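Local coordinates for mandelate racemase/muconate lactonizing protein (Paenibacillus sp., PDB 3V5C) that probably dehydrates galacturonate as a magnesium-dependent member of the enolase superfamily, at residues Pro110-Val115 / Ala124-Pro129; Ser322-Ala327 / Ser348-Glu353. The protein carries 1 engineered substitution. All coordinates share one frame; numbering follows the deposited sequence.

Contact 1 of 2, residues Pro110-Val115 / Ala124-Pro129; sequences PVYDLV and ASLVVP
Leu126 covers one face of the Tyr112 ring with its CB, and this single pair makes nearly all of the contact. Leu126 CB sits over the middle of the ring, 4.0 Å from the centroid of Tyr112 and only 8° off the normal, a CH-pi contact. The two side chains run past each other in opposite directions: the methyl CD2 of Leu126 reaches back to the root of the tyrosine, 3.5 Å from Tyr112 CG. Leucine suits this place because, beyond the CB over the ring, it carries a methyl, CD2, that reaches CG and CB of Tyr112. Against the opposite face, toward the rim, rests CG of Pro110, at the N-cap position of helix 111-115.

The phenol oxygen meets the strand through water. One water lies 2.6 Å from Tyr112 OH and accepts from Leu126 N; a second, in the plane of the ring, is also 2.6 Å from Tyr112 OH and donates to Ala124 O at 3.0 Å. With a phenylalanine here the ring could still receive Leu126, but both waters would probably lose the partner that links them to the helix.

With CG lying between the backbone N and the carbonyl carbon (chi1 67°), the ring bridges outward from helix 111-115 to the start of strand 126-135. Val359 of strand 356-359 also touches the tyrosine, while Val111 and Leu114 pack on helix 92-107.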
ATOM      1  N   PRO A 110      -0.602 -15.464 -13.124  1.00 16.18           N
ATOM      2  CA  PRO A 110      -0.662 -14.459 -12.057  1.00 15.24           C
ATOM      3  C   PRO A 110      -0.820 -13.077 -12.682  1.00 17.15           C
ATOM      4  O   PRO A 110      -0.379 -12.841 -13.806  1.00 14.14           O
ATOM      5  CB  PRO A 110       0.706 -14.582 -11.390  1.00 14.43           C
ATOM      6  CG  PRO A 110       1.621 -15.020 -12.517  1.00 15.08           C
ATOM      7  CD  PRO A 110       0.762 -16.006 -13.289  1.00 17.81           C
ATOM      8  N   VAL A 111      -1.464 -12.161 -11.972  1.00 11.89           N
ATOM      9  CA  VAL A 111      -1.664 -10.823 -12.508  1.00 12.70           C
ATOM     10  C   VAL A 111      -0.356 -10.148 -12.913  1.00 13.23           C
ATOM     11  O   VAL A 111      -0.300  -9.455 -13.940  1.00 14.41           O
ATOM     12  CB  VAL A 111      -2.428  -9.948 -11.517  1.00 11.26           C
ATOM     13  CG1 VAL A 111      -2.325  -8.454 -11.901  1.00 12.81           C
ATOM     14  CG2 VAL A 111      -3.887 -10.411 -11.447  1.00 10.61           C
ATOM     15  N   TYR A 112       0.699 -10.355 -12.139  1.00 12.44           N
ATOM     16  CA  TYR A 112       1.957  -9.708 -12.487  1.00 12.40           C
ATOM     17  C   TYR A 112       2.408 -10.040 -13.922  1.00 15.89           C
ATOM     18  O   TYR A 112       2.919  -9.166 -14.614  1.00 18.05           O
ATOM     19  CB  TYR A 112       3.050  -9.937 -11.437  1.00 13.99           C
ATOM     20  CG  TYR A 112       3.559 -11.353 -11.290  1.00 15.30           C
ATOM     21  CD1 TYR A 112       4.467 -11.884 -12.205  1.00 18.67           C
ATOM     22  CD2 TYR A 112       3.181 -12.134 -10.204  1.00 11.59           C
ATOM     23  CE1 TYR A 112       4.963 -13.172 -12.059  1.00 17.99           C
ATOM     24  CE2 TYR A 112       3.661 -13.424 -10.049  1.00 13.81           C
ATOM     25  CZ  TYR A 112       4.557 -13.937 -10.987  1.00 17.77           C
ATOM     26  OH  TYR A 112       5.046 -15.211 -10.830  1.00 18.43           O
ATOM     27  N   ASP A 113       2.151 -11.269 -14.381  1.00 15.93           N
ATOM     28  CA  ASP A 113       2.430 -11.621 -15.780  1.00 19.08           C
ATOM     29  C   ASP A 113       1.489 -10.965 -16.782  1.00 20.77           C
ATOM     30  O   ASP A 113       1.867 -10.684 -17.922  1.00 18.25           O
ATOM     31  CB  ASP A 113       2.384 -13.124 -15.978  1.00 20.45           C
ATOM     32  CG  ASP A 113       3.688 -13.774 -15.667  1.00 27.46           C
ATOM     33  OD1 ASP A 113       3.695 -15.013 -15.521  1.00 25.98           O
ATOM     34  OD2 ASP A 113       4.705 -13.043 -15.581  1.00 20.36           O
ATOM     35  N   LEU A 114       0.251 -10.745 -16.371  1.00 13.64           N
ATOM     36  CA  LEU A 114      -0.706 -10.065 -17.232  1.00 16.21           C
ATOM     37  C   LEU A 114      -0.409  -8.577 -17.420  1.00 19.55           C
ATOM     38  O   LEU A 114      -0.827  -7.993 -18.423  1.00 21.48           O
ATOM     39  CB  LEU A 114      -2.137 -10.215 -16.689  1.00 16.53           C
ATOM     40  CG  LEU A 114      -2.721 -11.627 -16.550  1.00 18.29           C
ATOM     41  CD1 LEU A 114      -4.157 -11.586 -16.010  1.00 16.11           C
ATOM     42  CD2 LEU A 114      -2.670 -12.376 -17.866  1.00 25.32           C
ATOM     43  N   VAL A 115       0.285  -7.951 -16.468  1.00 15.72           N
ATOM     44  CA  VAL A 115       0.412  -6.493 -16.520  1.00 17.41           C
ATOM     45  C   VAL A 115       1.833  -5.976 -16.692  1.00 22.14           C
ATOM     46  O   VAL A 115       2.049  -4.777 -16.826  1.00 22.14           O
ATOM     47  CB  VAL A 115      -0.201  -5.800 -15.284  1.00 16.88           C
ATOM     48  CG1 VAL A 115      -1.656  -6.162 -15.137  1.00 16.61           C
ATOM     49  CG2 VAL A 115       0.610  -6.125 -14.022  1.00 17.65           C
ATOM     50  N   ALA A 124      10.648 -16.444 -14.060  1.00 32.99           N
ATOM     51  CA  ALA A 124      11.365 -15.965 -12.885  1.00 32.25           C
ATOM     52  C   ALA A 124      10.365 -15.624 -11.786  1.00 26.67           C
ATOM     53  O   ALA A 124       9.288 -15.083 -12.055  1.00 29.04           O
ATOM     54  CB  ALA A 124      12.227 -14.753 -13.224  1.00 28.89           C
ATOM     55  N   SER A 125      10.718 -15.959 -10.551  1.00 23.80           N
ATOM     56  CA  SER A 125       9.865 -15.635  -9.413  1.00 24.49           C
ATOM     57  C   SER A 125       9.838 -14.134  -9.176  1.00 22.61           C
ATOM     58  O   SER A 125      10.858 -13.452  -9.353  1.00 26.79           O
ATOM     59  CB  SER A 125      10.350 -16.348  -8.149  1.00 24.82           C
ATOM     60  OG  SER A 125      10.152 -17.745  -8.260  1.00 27.81           O
ATOM     61  N   LEU A 126       8.673 -13.636  -8.764  1.00 23.04           N
ATOM     62  CA  LEU A 126       8.510 -12.238  -8.397  1.00 16.95           C
ATOM     63  C   LEU A 126       8.773 -12.058  -6.913  1.00 15.71           C
ATOM     64  O   LEU A 126       8.014 -12.536  -6.072  1.00 18.42           O
ATOM     65  CB  LEU A 126       7.110 -11.725  -8.736  1.00 16.04           C
ATOM     66  CG  LEU A 126       6.954 -10.219  -8.498  1.00 16.67           C
ATOM     67  CD1 LEU A 126       8.050  -9.445  -9.217  1.00 23.62           C
ATOM     68  CD2 LEU A 126       5.587  -9.743  -8.921  1.00 19.12           C
ATOM     69  N   VAL A 127       9.857 -11.362  -6.613  1.00 15.22           N
ATOM     70  CA  VAL A 127      10.257 -11.086  -5.235  1.00 16.38           C
ATOM     71  C   VAL A 127      10.374  -9.569  -5.121  1.00 15.52           C
ATOM     72  O   VAL A 127      11.089  -8.945  -5.893  1.00 16.35           O
ATOM     73  CB  VAL A 127      11.624 -11.766  -4.906  1.00 18.13           C
ATOM     74  CG1 VAL A 127      12.048 -11.488  -3.474  1.00 18.18           C
ATOM     75  CG2 VAL A 127      11.545 -13.285  -5.155  1.00 18.93           C
ATOM     76  N   VAL A 128       9.665  -8.981  -4.158  1.00 10.74           N
ATOM     77  CA  VAL A 128       9.488  -7.534  -4.113  1.00 13.12           C
ATOM     78  C   VAL A 128       9.895  -7.001  -2.739  1.00 11.61           C
ATOM     79  O   VAL A 128       9.491  -7.550  -1.723  1.00 13.41           O
ATOM     80  CB  VAL A 128       7.991  -7.175  -4.367  1.00 12.29           C
ATOM     81  CG1 VAL A 128       7.795  -5.693  -4.557  1.00 11.80           C
ATOM     82  CG2 VAL A 128       7.457  -7.915  -5.590  1.00 12.80           C
ATOM     83  N   PRO A 129      10.697  -5.930  -2.701  1.00 11.83           N
ATOM     84  CA  PRO A 129      11.029  -5.371  -1.384  1.00 11.06           C
ATOM     85  C   PRO A 129       9.783  -4.971  -0.598  1.00 12.66           C
ATOM     86  O   PRO A 129       8.818  -4.491  -1.176  1.00 12.05           O
ATOM     87  CB  PRO A 129      11.842  -4.116  -1.732  1.00 12.46           C
ATOM     88  CG  PRO A 129      12.406  -4.412  -3.096  1.00 17.48           C
ATOM     89  CD  PRO A 129      11.332  -5.185  -3.801  1.00 15.62           C
TER
HETATM   90  O   HOH W   1       6.455 -15.535  -8.680  1.00 21.06           O
HETATM   91  O   HOH W   2       6.676 -16.406 -12.512  1.00 33.73           O

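Contact 2 of 2, residues Ser322-Ala327 / Ser348-Glu353; sequences SGHLSA and SGYRIE
His324 and Tyr350 meet through their polar ends, the two side chains crossing at about a right angle. Tyr350 OH lies in the plane of the imidazole, at its edge, 3.0 Å from His324 NE2. That hydrogen bond, donated by the histidine, is weak because it is bent to 125° at the hydrogen; Tyr350 OH is also 3.2 Å from His324 CD2, so it faces the NE2–CD2 side of the ring. The stronger partner of Tyr350 OH is the backbone oxygen of Phe365, and a tyrosine suits this buried position because its hydroxyl can serve both.

Each aromatic side chain has CG anti to its own carbonyl carbon (chi1 -74° in His324, -69° in Tyr350). In His324 this swings the imidazole off the flank of helix 317-325, and chi2 of -105° turns its NE2 edge to the phenol. Tyr350 extends straight across to it from the residue before strand 351-353. At Gly323 the helix turns a side without a side chain toward Tyr350.

Within the helical segment, Ser326 OG donates to Gly323 O at 2.7 Å, a short serine side chain folding back on the preceding turn. Around the pair, Phe365 packs edge-to-face with His324, as does Tyr320 with Tyr350, and both His324 and Tyr350 touch Val359. This aromatic cluster joins a late helix of the enolase-type barrel domain to the hairpin of strands 351-353 and 356-359, whose second strand pairs antiparallel with barrel strand 126-135.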
ATOM      1  N   SER A 322      -0.284  -4.609  -4.291  1.00  9.68           N
ATOM      2  CA  SER A 322       0.972  -3.877  -4.451  1.00 12.27           C
ATOM      3  C   SER A 322       2.088  -4.758  -4.986  1.00 12.29           C
ATOM      4  O   SER A 322       2.861  -4.358  -5.859  1.00 11.55           O
ATOM      5  CB  SER A 322       1.419  -3.284  -3.112  1.00 12.03           C
ATOM      6  OG  SER A 322       0.471  -2.361  -2.610  1.00 13.51           O
ATOM      7  N   GLY A 323       2.209  -5.958  -4.429  1.00 10.81           N
ATOM      8  CA  GLY A 323       3.212  -6.893  -4.904  1.00 10.16           C
ATOM      9  C   GLY A 323       3.103  -7.161  -6.403  1.00  8.27           C
ATOM     10  O   GLY A 323       4.109  -7.121  -7.109  1.00 11.37           O
ATOM     11  N   HIS A 324       1.897  -7.398  -6.900  1.00  9.49           N
ATOM     12  CA  HIS A 324       1.717  -7.609  -8.336  1.00 10.83           C
ATOM     13  C   HIS A 324       1.950  -6.343  -9.160  1.00 11.74           C
ATOM     14  O   HIS A 324       2.499  -6.408 -10.258  1.00 11.65           O
ATOM     15  CB  HIS A 324       0.319  -8.164  -8.631  1.00  9.76           C
ATOM     16  CG  HIS A 324       0.152  -9.600  -8.260  1.00 11.09           C
ATOM     17  ND1 HIS A 324       0.128 -10.614  -9.199  1.00 13.38           N
ATOM     18  CD2 HIS A 324       0.009 -10.195  -7.054  1.00 10.38           C
ATOM     19  CE1 HIS A 324      -0.035 -11.770  -8.581  1.00 13.85           C
ATOM     20  NE2 HIS A 324      -0.109 -11.545  -7.280  1.00 13.06           N
ATOM     21  N   LEU A 325       1.551  -5.188  -8.629  1.00 11.16           N
ATOM     22  CA  LEU A 325       1.718  -3.936  -9.362  1.00 11.33           C
ATOM     23  C   LEU A 325       3.182  -3.692  -9.685  1.00 12.82           C
ATOM     24  O   LEU A 325       3.522  -3.103 -10.712  1.00 11.97           O
ATOM     25  CB  LEU A 325       1.213  -2.764  -8.522  1.00 11.49           C
ATOM     26  CG  LEU A 325       1.420  -1.361  -9.094  1.00 10.22           C
ATOM     27  CD1 LEU A 325       0.637  -1.203 -10.390  1.00 12.71           C
ATOM     28  CD2 LEU A 325       0.995  -0.300  -8.075  1.00 14.06           C
ATOM     29  N   SER A 326       4.056  -4.121  -8.779  1.00  9.51           N
ATOM     30  CA  SER A 326       5.479  -3.868  -8.936  1.00  9.50           C
ATOM     31  C   SER A 326       6.018  -4.333 -10.277  1.00 13.26           C
ATOM     32  O   SER A 326       6.983  -3.752 -10.767  1.00 13.26           O
ATOM     33  CB  SER A 326       6.281  -4.481  -7.787  1.00 11.41           C
ATOM     34  OG  SER A 326       6.378  -5.876  -7.949  1.00 13.48           O
ATOM     35  N   ALA A 327       5.407  -5.361 -10.875  1.00 11.92           N
ATOM     36  CA  ALA A 327       5.900  -5.862 -12.157  1.00 12.84           C
ATOM     37  C   ALA A 327       5.660  -4.894 -13.314  1.00 16.07           C
ATOM     38  O   ALA A 327       6.264  -5.051 -14.379  1.00 15.29           O
ATOM     39  CB  ALA A 327       5.306  -7.243 -12.480  1.00 13.58           C
ATOM     40  N   SER A 348      -1.548 -17.589   2.229  1.00 13.73           N
ATOM     41  CA  SER A 348      -0.383 -18.412   2.571  1.00 18.78           C
ATOM     42  C   SER A 348       0.560 -18.684   1.391  1.00 18.21           C
ATOM     43  O   SER A 348       1.698 -19.139   1.578  1.00 16.09           O
ATOM     44  CB  SER A 348      -0.839 -19.729   3.194  1.00 18.79           C
ATOM     45  OG  SER A 348      -1.483 -20.538   2.237  1.00 21.07           O
ATOM     46  N   GLY A 349       0.100 -18.410   0.175  1.00 14.50           N
ATOM     47  CA  GLY A 349       0.975 -18.508  -0.983  1.00 15.44           C
ATOM     48  C   GLY A 349       2.088 -17.467  -0.963  1.00 14.88           C
ATOM     49  O   GLY A 349       3.111 -17.625  -1.626  1.00 17.09           O
ATOM     50  N   TYR A 350       1.887 -16.390  -0.207  1.00 13.75           N
ATOM     51  CA  TYR A 350       2.896 -15.349  -0.050  1.00 13.68           C
ATOM     52  C   TYR A 350       3.754 -15.627   1.177  1.00 12.21           C
ATOM     53  O   TYR A 350       3.264 -16.139   2.181  1.00 17.05           O
ATOM     54  CB  TYR A 350       2.232 -13.983   0.155  1.00 13.25           C
ATOM     55  CG  TYR A 350       1.504 -13.432  -1.054  1.00 12.07           C
ATOM     56  CD1 TYR A 350       0.248 -13.914  -1.431  1.00 11.22           C
ATOM     57  CD2 TYR A 350       2.057 -12.394  -1.793  1.00 12.19           C
ATOM     58  CE1 TYR A 350      -0.426 -13.392  -2.532  1.00 12.45           C
ATOM     59  CE2 TYR A 350       1.391 -11.871  -2.894  1.00 10.78           C
ATOM     60  CZ  TYR A 350       0.152 -12.371  -3.258  1.00 13.49           C
ATOM     61  OH  TYR A 350      -0.499 -11.833  -4.356  1.00 12.62           O
ATOM     62  N   ARG A 351       5.031 -15.267   1.107  1.00 13.16           N
ATOM     63  CA  ARG A 351       5.872 -15.328   2.290  1.00 15.68           C
ATOM     64  C   ARG A 351       6.848 -14.156   2.343  1.00 16.12           C
ATOM     65  O   ARG A 351       7.172 -13.559   1.308  1.00 15.48           O
ATOM     66  CB  ARG A 351       6.604 -16.668   2.361  1.00 23.37           C
ATOM     67  CG  ARG A 351       7.493 -16.947   1.174  1.00 21.48           C
ATOM     68  CD  ARG A 351       8.152 -18.336   1.271  1.00 26.47           C
ATOM     69  NE  ARG A 351       9.202 -18.466   0.268  1.00 26.29           N
ATOM     70  CZ  ARG A 351      10.468 -18.121   0.475  1.00 27.60           C
ATOM     71  NH1 ARG A 351      10.839 -17.646   1.656  1.00 31.36           N
ATOM     72  NH2 ARG A 351      11.364 -18.256  -0.494  1.00 33.31           N
ATOM     73  N   ILE A 352       7.283 -13.816   3.555  1.00 15.35           N
ATOM     74  CA  ILE A 352       8.271 -12.760   3.770  1.00 13.31           C
ATOM     75  C   ILE A 352       9.619 -13.365   4.153  1.00 17.27           C
ATOM     76  O   ILE A 352       9.695 -14.251   5.017  1.00 17.77           O
ATOM     77  CB  ILE A 352       7.873 -11.794   4.914  1.00 15.87           C
ATOM     78  CG1 ILE A 352       6.444 -11.266   4.752  1.00 18.70           C
ATOM     79  CG2 ILE A 352       8.892 -10.658   5.025  1.00 15.98           C
ATOM     80  CD1 ILE A 352       6.182 -10.606   3.422  1.00 16.73           C
ATOM     81  N   GLU A 353      10.680 -12.893   3.521  1.00 15.33           N
ATOM     82  CA  GLU A 353      12.019 -13.371   3.845  1.00 15.93           C
ATOM     83  C   GLU A 353      13.016 -12.273   3.510  1.00 15.37           C
ATOM     84  O   GLU A 353      12.983 -11.699   2.424  1.00 13.70           O
ATOM     85  CB  GLU A 353      12.339 -14.671   3.088  1.00 19.51           C
ATOM     86  CG  GLU A 353      13.727 -15.238   3.369  1.00 27.04           C
ATOM     87  CD  GLU A 353      14.072 -16.441   2.485  1.00 34.83           C
ATOM     88  OE1 GLU A 353      13.181 -17.270   2.216  1.00 37.38           O
ATOM     89  OE2 GLU A 353      15.240 -16.556   2.057  1.00 44.85           O
TER

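From the N terminus, contact 1 comes first: eight residues of loop separate its two segments, and the contact closes this short connection between helix 111-115 and the start of strand 126-135. Much later, contact 2 closes the span from helix 317-325 to strand 351-353, which includes short strands. The two loops are in series, neither nested nor crossed, yet their centres are about 8 Å apart. Tyr112 N probably hydrogen-bonds His324 ND1 at 3.0 Å, and Val128 CG2 packs on Ser326 OG. Together they tie helices 111-115 and 317-325 to the mixed sheet, which strands 126-135 and 351-353 both join.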